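Local coordinates for solute-binding protein (Thermoactinomyces vulgaris, PDB 2ZYN) that probably binds maltose-type sugars and cyclodextrins outside the cell membrane and hands them to a carbohydrate transporter, at residues A[76-81]-A[283-288]; A[94-99]-A[120-125]. All coordinates share one frame; numbering follows the deposited sequence.

Interaction 1: residues A[76-81]-A[283-288]; sequences DLVTWP and GWYLSA. With GLC (alpha-D-glucopyranose), chain B.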
loop_
_atom_site.group_PDB
_atom_site.type_symbol
_atom_site.label_atom_id
_atom_site.label_comp_id
_atom_site.label_asym_id
_atom_site.label_seq_id
_atom_site.Cartn_x
_atom_site.Cartn_y
_atom_site.Cartn_z
ATOM N N ASP A 76 -3.915 -5.210 -20.697
ATOM C CA ASP A 76 -4.374 -3.869 -21.057
ATOM C C ASP A 76 -4.458 -2.993 -19.814
ATOM O O ASP A 76 -3.953 -1.868 -19.802
ATOM C CB ASP A 76 -5.739 -3.941 -21.738
ATOM C CG ASP A 76 -5.697 -4.722 -23.034
ATOM O OD1 ASP A 76 -5.155 -4.193 -24.027
ATOM O OD2 ASP A 76 -6.200 -5.866 -23.055
ATOM N N LEU A 77 -5.114 -3.519 -18.780
ATOM C CA LEU A 77 -5.226 -2.854 -17.483
ATOM C C LEU A 77 -4.410 -3.583 -16.424
ATOM O O LEU A 77 -4.462 -4.815 -16.318
ATOM C CB LEU A 77 -6.688 -2.762 -17.032
ATOM C CG LEU A 77 -7.515 -1.498 -17.303
ATOM C CD1 LEU A 77 -7.173 -0.815 -18.616
ATOM C CD2 LEU A 77 -8.996 -1.817 -17.224
ATOM N N VAL A 78 -3.663 -2.802 -15.649
ATOM C CA VAL A 78 -2.799 -3.307 -14.582
ATOM C C VAL A 78 -3.043 -2.487 -13.313
ATOM O O VAL A 78 -3.689 -1.442 -13.363
ATOM C CB VAL A 78 -1.299 -3.232 -14.981
ATOM C CG1 VAL A 78 -1.000 -4.171 -16.154
ATOM C CG2 VAL A 78 -0.892 -1.788 -15.327
ATOM N N THR A 79 -2.536 -2.963 -12.179
ATOM C CA THR A 79 -2.704 -2.254 -10.909
ATOM C C THR A 79 -1.513 -2.421 -9.964
ATOM O O THR A 79 -0.948 -3.507 -9.845
ATOM C CB THR A 79 -4.027 -2.671 -10.197
ATOM O OG1 THR A 79 -4.225 -1.863 -9.029
ATOM C CG2 THR A 79 -4.021 -4.165 -9.822
ATOM N N TRP A 80 -1.143 -1.322 -9.314
ATOM C CA TRP A 80 -0.163 -1.314 -8.222
ATOM C C TRP A 80 -0.242 -0.002 -7.446
ATOM O O TRP A 80 -0.758 0.992 -7.973
ATOM C CB TRP A 80 1.269 -1.590 -8.712
ATOM C CG TRP A 80 1.774 -0.708 -9.812
ATOM C CD1 TRP A 80 2.207 0.583 -9.702
ATOM C CD2 TRP A 80 1.936 -1.071 -11.186
ATOM N NE1 TRP A 80 2.617 1.050 -10.928
ATOM C CE2 TRP A 80 2.462 0.055 -11.857
ATOM C CE3 TRP A 80 1.682 -2.238 -11.918
ATOM C CZ2 TRP A 80 2.735 0.053 -13.231
ATOM C CZ3 TRP A 80 1.954 -2.243 -13.286
ATOM C CH2 TRP A 80 2.482 -1.103 -13.925
ATOM N N PRO A 81 0.247 0.009 -6.187
ATOM C CA PRO A 81 0.240 1.259 -5.418
ATOM C C PRO A 81 1.019 2.381 -6.116
ATOM O O PRO A 81 2.005 2.122 -6.800
ATOM C CB PRO A 81 0.911 0.872 -4.098
ATOM C CG PRO A 81 0.747 -0.606 -3.997
ATOM C CD PRO A 81 0.813 -1.109 -5.405
ATOM N N GLY A 283 -4.726 2.207 -8.118
ATOM C CA GLY A 283 -5.562 2.511 -9.268
ATOM C C GLY A 283 -5.446 1.477 -10.366
ATOM O O GLY A 283 -4.591 0.583 -10.305
ATOM N N TRP A 284 -6.334 1.581 -11.349
ATOM C CA TRP A 284 -6.159 0.874 -12.605
ATOM C C TRP A 284 -5.307 1.758 -13.498
ATOM O O TRP A 284 -5.537 2.964 -13.588
ATOM C CB TRP A 284 -7.497 0.592 -13.290
ATOM C CG TRP A 284 -8.334 -0.479 -12.643
ATOM C CD1 TRP A 284 -9.575 -0.324 -12.101
ATOM C CD2 TRP A 284 -7.993 -1.860 -12.479
ATOM N NE1 TRP A 284 -10.035 -1.525 -11.612
ATOM C CE2 TRP A 284 -9.082 -2.484 -11.832
ATOM C CE3 TRP A 284 -6.870 -2.634 -12.816
ATOM C CZ2 TRP A 284 -9.082 -3.843 -11.510
ATOM C CZ3 TRP A 284 -6.876 -3.987 -12.499
ATOM C CH2 TRP A 284 -7.977 -4.576 -11.851
ATOM N N TYR A 285 -4.312 1.163 -14.143
ATOM C CA TYR A 285 -3.495 1.898 -15.100
ATOM C C TYR A 285 -3.659 1.278 -16.472
ATOM O O TYR A 285 -4.085 0.127 -16.595
ATOM C CB TYR A 285 -2.021 1.904 -14.686
ATOM C CG TYR A 285 -1.782 2.299 -13.243
ATOM C CD1 TYR A 285 -2.285 3.497 -12.731
ATOM C CD2 TYR A 285 -1.053 1.472 -12.390
ATOM C CE1 TYR A 285 -2.072 3.862 -11.405
ATOM C CE2 TYR A 285 -0.833 1.827 -11.062
ATOM C CZ TYR A 285 -1.344 3.021 -10.576
ATOM O OH TYR A 285 -1.129 3.370 -9.262
ATOM N N LEU A 286 -3.334 2.056 -17.500
ATOM C CA LEU A 286 -3.448 1.602 -18.875
ATOM C C LEU A 286 -2.054 1.414 -19.451
ATOM O O LEU A 286 -1.275 2.366 -19.516
ATOM C CB LEU A 286 -4.260 2.605 -19.704
ATOM C CG LEU A 286 -4.417 2.366 -21.215
ATOM C CD1 LEU A 286 -5.116 1.048 -21.528
ATOM C CD2 LEU A 286 -5.166 3.530 -21.849
ATOM N N SER A 287 -1.749 0.175 -19.835
ATOM C CA SER A 287 -0.459 -0.187 -20.415
ATOM C C SER A 287 -0.181 0.629 -21.670
ATOM O O SER A 287 -1.073 0.829 -22.496
ATOM C CB SER A 287 -0.434 -1.674 -20.764
ATOM O OG SER A 287 0.749 -2.016 -21.466
ATOM N N ALA A 288 1.061 1.087 -21.805
ATOM C CA ALA A 288 1.494 1.827 -22.988
ATOM C C ALA A 288 1.566 0.912 -24.212
ATOM O O ALA A 288 1.788 1.371 -25.333
ATOM C CB ALA A 288 2.843 2.477 -22.732
HETATM C C1 GLC B . 0.279 -3.150 1.356
HETATM C C2 GLC B . 0.099 -1.910 0.451
HETATM C C3 GLC B . 1.386 -1.581 -0.409
HETATM C C4 GLC B . 2.715 -1.789 0.350
HETATM C C5 GLC B . 2.753 -3.164 1.053
HETATM C C6 GLC B . 4.046 -3.380 1.853
HETATM O O2 GLC B . -1.030 -2.064 -0.427
HETATM O O3 GLC B . 1.375 -0.219 -0.804
HETATM O O4 GLC B . 3.811 -1.704 -0.560
HETATM O O5 GLC B . 1.627 -3.321 1.938
HETATM O O6 GLC B . 4.214 -4.758 2.067
#
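Tyr285 turns an edge of its ring onto one face of the Trp80 indole, in an edge-to-face pair whose planes stand at 55° and whose centroids (five-membered ring and phenol) are 4.8 Å apart. Tyr285 CE2 leads, 3.5 Å from Trp80 NE1. Trp80 CG, set between its own backbone N and carbonyl carbon (chi1 54°), folds the indole back beside the strand. Over the centre of one tyrosine face hangs Gly283 O; at the ring edge, near its plane, lies Trp80 O, which accepts the hydroxyl's proton, Tyr285 OH standing 2.7 Å away and nearly in line with the C=O. Tyrosine thus pays for a buried carbonyl and packs an aromatic neighbour at once; a leucine in its place would probably leave Trp80 O without this donor and the indole face poorly filled. At the edge of the Trp284 indole, near its plane, lies Val78 O, 3.4 Å from Trp284 CE3, and Lys126 makes a cation-pi contact with this ring. Thr79 OG1, anti to the backbone N (chi1 -174°), is thereby aimed at the neighbouring strand and gives its proton to Gly283 O at 2.8 Å from above the carbonyl plane; Lys126 NZ makes a weak hydrogen bond to the same OG1.

The two sets of side chains stand on opposite faces of an antiparallel pairing, Tyr285 and Trp80 with Val78, Trp284 and Thr79 with Leu77 and Leu286. Val78 and Tyr285 form a hydrogen-bonded pair, Leu77 and Leu286 a non-hydrogen-bonded one. Both strands, 77-81 and 278-286, belong to the mixed sheet of one lobe of this periplasmic-binding-protein fold, where Pro81 touches a bound alpha-D-glucopyranose unit. Helix 61-68 packs on Val78 and Trp80, whereas Leu77, Trp284 and Leu286 meet helix 293-303.

Interaction 2: residues A[94-99]-A[120-125]; sequences LQPIQV and KLYGLP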
loop_
_atom_site.group_PDB
_atom_site.type_symbol
_atom_site.label_atom_id
_atom_site.label_comp_id
_atom_site.label_asym_id
_atom_site.label_seq_id
_atom_site.Cartn_x
_atom_site.Cartn_y
_atom_site.Cartn_z
ATOM N N LEU A 94 3.373 3.023 -18.912
ATOM C CA LEU A 94 1.981 3.461 -18.863
ATOM C C LEU A 94 1.715 4.665 -19.754
ATOM O O LEU A 94 2.633 5.430 -20.078
ATOM C CB LEU A 94 1.571 3.783 -17.421
ATOM C CG LEU A 94 1.805 2.756 -16.312
ATOM C CD1 LEU A 94 1.343 3.331 -14.987
ATOM C CD2 LEU A 94 1.097 1.442 -16.608
ATOM N N GLN A 95 0.454 4.814 -20.156
ATOM C CA GLN A 95 0.014 5.960 -20.950
ATOM C C GLN A 95 -1.110 6.737 -20.246
ATOM O O GLN A 95 -1.960 6.135 -19.579
ATOM C CB GLN A 95 -0.411 5.522 -22.361
ATOM C CG GLN A 95 -1.523 4.472 -22.410
ATOM C CD GLN A 95 -2.016 4.197 -23.820
ATOM O OE1 GLN A 95 -1.982 3.060 -24.295
ATOM N NE2 GLN A 95 -2.480 5.237 -24.496
ATOM N N PRO A 96 -1.107 8.079 -20.376
ATOM C CA PRO A 96 -2.177 8.872 -19.760
ATOM C C PRO A 96 -3.554 8.524 -20.325
ATOM O O PRO A 96 -3.681 8.218 -21.517
ATOM C CB PRO A 96 -1.800 10.327 -20.075
ATOM C CG PRO A 96 -0.688 10.282 -21.037
ATOM C CD PRO A 96 -0.110 8.910 -21.080
ATOM N N ILE A 97 -4.570 8.567 -19.466
ATOM C CA ILE A 97 -5.910 8.107 -19.825
ATOM C C ILE A 97 -6.828 9.244 -20.278
ATOM O O ILE A 97 -6.804 10.347 -19.720
ATOM C CB ILE A 97 -6.584 7.278 -18.687
ATOM C CG1 ILE A 97 -6.721 8.104 -17.398
ATOM C CG2 ILE A 97 -5.804 5.987 -18.431
ATOM C CD1 ILE A 97 -7.664 7.499 -16.374
ATOM N N GLN A 98 -7.628 8.956 -21.296
ATOM C CA GLN A 98 -8.552 9.934 -21.857
ATOM C C GLN A 98 -9.922 9.763 -21.216
ATOM O O GLN A 98 -10.715 8.915 -21.636
ATOM C CB GLN A 98 -8.631 9.768 -23.376
ATOM C CG GLN A 98 -9.546 10.761 -24.082
ATOM C CD GLN A 98 -9.594 10.555 -25.590
ATOM O OE1 GLN A 98 -10.092 11.410 -26.325
ATOM N NE2 GLN A 98 -9.085 9.418 -26.058
ATOM N N VAL A 99 -10.184 10.566 -20.188
ATOM C CA VAL A 99 -11.471 10.551 -19.492
ATOM C C VAL A 99 -12.039 11.961 -19.323
ATOM O O VAL A 99 -11.289 12.942 -19.257
ATOM C CB VAL A 99 -11.395 9.837 -18.108
ATOM C CG1 VAL A 99 -11.083 8.354 -18.274
ATOM C CG2 VAL A 99 -10.386 10.516 -17.175
ATOM N N LYS A 120 -0.020 14.740 -15.988
ATOM C CA LYS A 120 -0.834 13.786 -16.735
ATOM C C LYS A 120 -1.466 12.741 -15.820
ATOM O O LYS A 120 -0.815 12.238 -14.899
ATOM C CB LYS A 120 0.005 13.099 -17.817
ATOM C CG LYS A 120 0.732 14.057 -18.759
ATOM C CD LYS A 120 1.399 13.308 -19.908
ATOM C CE LYS A 120 1.728 14.240 -21.074
ATOM N NZ LYS A 120 2.727 15.293 -20.727
ATOM N N LEU A 121 -2.729 12.415 -16.082
ATOM C CA LEU A 121 -3.455 11.422 -15.290
ATOM C C LEU A 121 -3.220 10.033 -15.852
ATOM O O LEU A 121 -3.418 9.804 -17.041
ATOM C CB LEU A 121 -4.957 11.721 -15.264
ATOM C CG LEU A 121 -5.818 10.746 -14.450
ATOM C CD1 LEU A 121 -5.539 10.858 -12.942
ATOM C CD2 LEU A 121 -7.293 10.966 -14.749
ATOM N N TYR A 122 -2.819 9.106 -14.987
ATOM C CA TYR A 122 -2.452 7.765 -15.434
ATOM C C TYR A 122 -3.396 6.652 -14.988
ATOM O O TYR A 122 -3.240 5.502 -15.398
ATOM C CB TYR A 122 -1.007 7.456 -15.046
ATOM C CG TYR A 122 -0.028 8.157 -15.951
ATOM C CD1 TYR A 122 0.459 9.427 -15.639
ATOM C CD2 TYR A 122 0.383 7.568 -17.145
ATOM C CE1 TYR A 122 1.342 10.084 -16.484
ATOM C CE2 TYR A 122 1.270 8.212 -17.992
ATOM C CZ TYR A 122 1.743 9.469 -17.658
ATOM O OH TYR A 122 2.617 10.113 -18.505
ATOM N N GLY A 123 -4.385 6.996 -14.169
ATOM C CA GLY A 123 -5.343 5.997 -13.720
ATOM C C GLY A 123 -6.571 6.523 -13.015
ATOM O O GLY A 123 -6.666 7.712 -12.710
ATOM N N LEU A 124 -7.503 5.608 -12.765
ATOM C CA LEU A 124 -8.671 5.854 -11.926
ATOM C C LEU A 124 -8.521 5.006 -10.661
ATOM O O LEU A 124 -8.172 3.827 -10.747
ATOM C CB LEU A 124 -9.961 5.510 -12.676
ATOM C CG LEU A 124 -10.802 6.612 -13.358
ATOM C CD1 LEU A 124 -10.044 7.910 -13.623
ATOM C CD2 LEU A 124 -11.486 6.101 -14.622
ATOM N N PRO A 125 -8.754 5.610 -9.484
ATOM C CA PRO A 125 -8.481 4.944 -8.208
ATOM C C PRO A 125 -9.518 3.885 -7.816
ATOM O O PRO A 125 -10.708 4.026 -8.124
ATOM C CB PRO A 125 -8.478 6.102 -7.209
ATOM C CG PRO A 125 -9.384 7.111 -7.809
ATOM C CD PRO A 125 -9.280 6.977 -9.292
HETATM O O HOH W 1 -1.926 4.462 -17.405
#
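Tyr122, Ile97 and Pro96 make most of this contact, two from the loop 94-99 and one from the short break within strand 120-129. The phenol of Tyr122 lies alongside the pyrrolidine of Pro96, both side chains pointing the same way, with Pro96 CD 3.5 Å from Tyr122 CE2 and Pro96 CB above one ring face, toward its rim. Proline suits the spot: it is flat-sided, and its nitrogen brings no proton needing a partner. Leu94 O approaches the ring edge, and a water bonded to both Gln95 O and Tyr122 O lies in the ring plane. The aliphatic part of Lys120 lies alongside the same proline, its CD 3.8 Å from Pro96 CG.

The loop leads from helix 85-90 to helix 101-104, laid here across a strand of the mixed sheet in this PBP-clan solute-binding fold. One backbone bond joins it to 120-125, Ile97 N to Leu121 O at 3.0 Å, and the same oxygen receives a CA-H contact from Pro96; Gln95 is bonded to Leu286 of strand 278-286. Ile97 CG1 lies between its backbone N and carbonyl carbon (chi1 60°), which swings CD1 across the strand to Leu124 CD1, 3.7 Å away, and to Leu121 CD2. A branched, wholly apolar side chain suits a place between leucines; that of Val99 crosses Leu121 at about a right angle, CG2 meeting CD2.

From the N terminus, the chain first lays down 76-81, the strand that will wait about two hundred residues for its partner 283-288. Soon after helix 85-90 it passes through 94-99, and some twenty residues later 120-125 returns to close the short loop of interaction 2, which includes helices 101-104 and 109-114. Only much later does 283-288 close interaction 1, so the second contact lies wholly within the long loop of the first. The two join directly: Trp284 N probably bonds Leu124 O, and Gln95 N probably bonds Leu286 O. Strand 278-286 thus sits between 77-81 and 120-129 in one sheet, with the loop 94-99 bonded to it at Leu286.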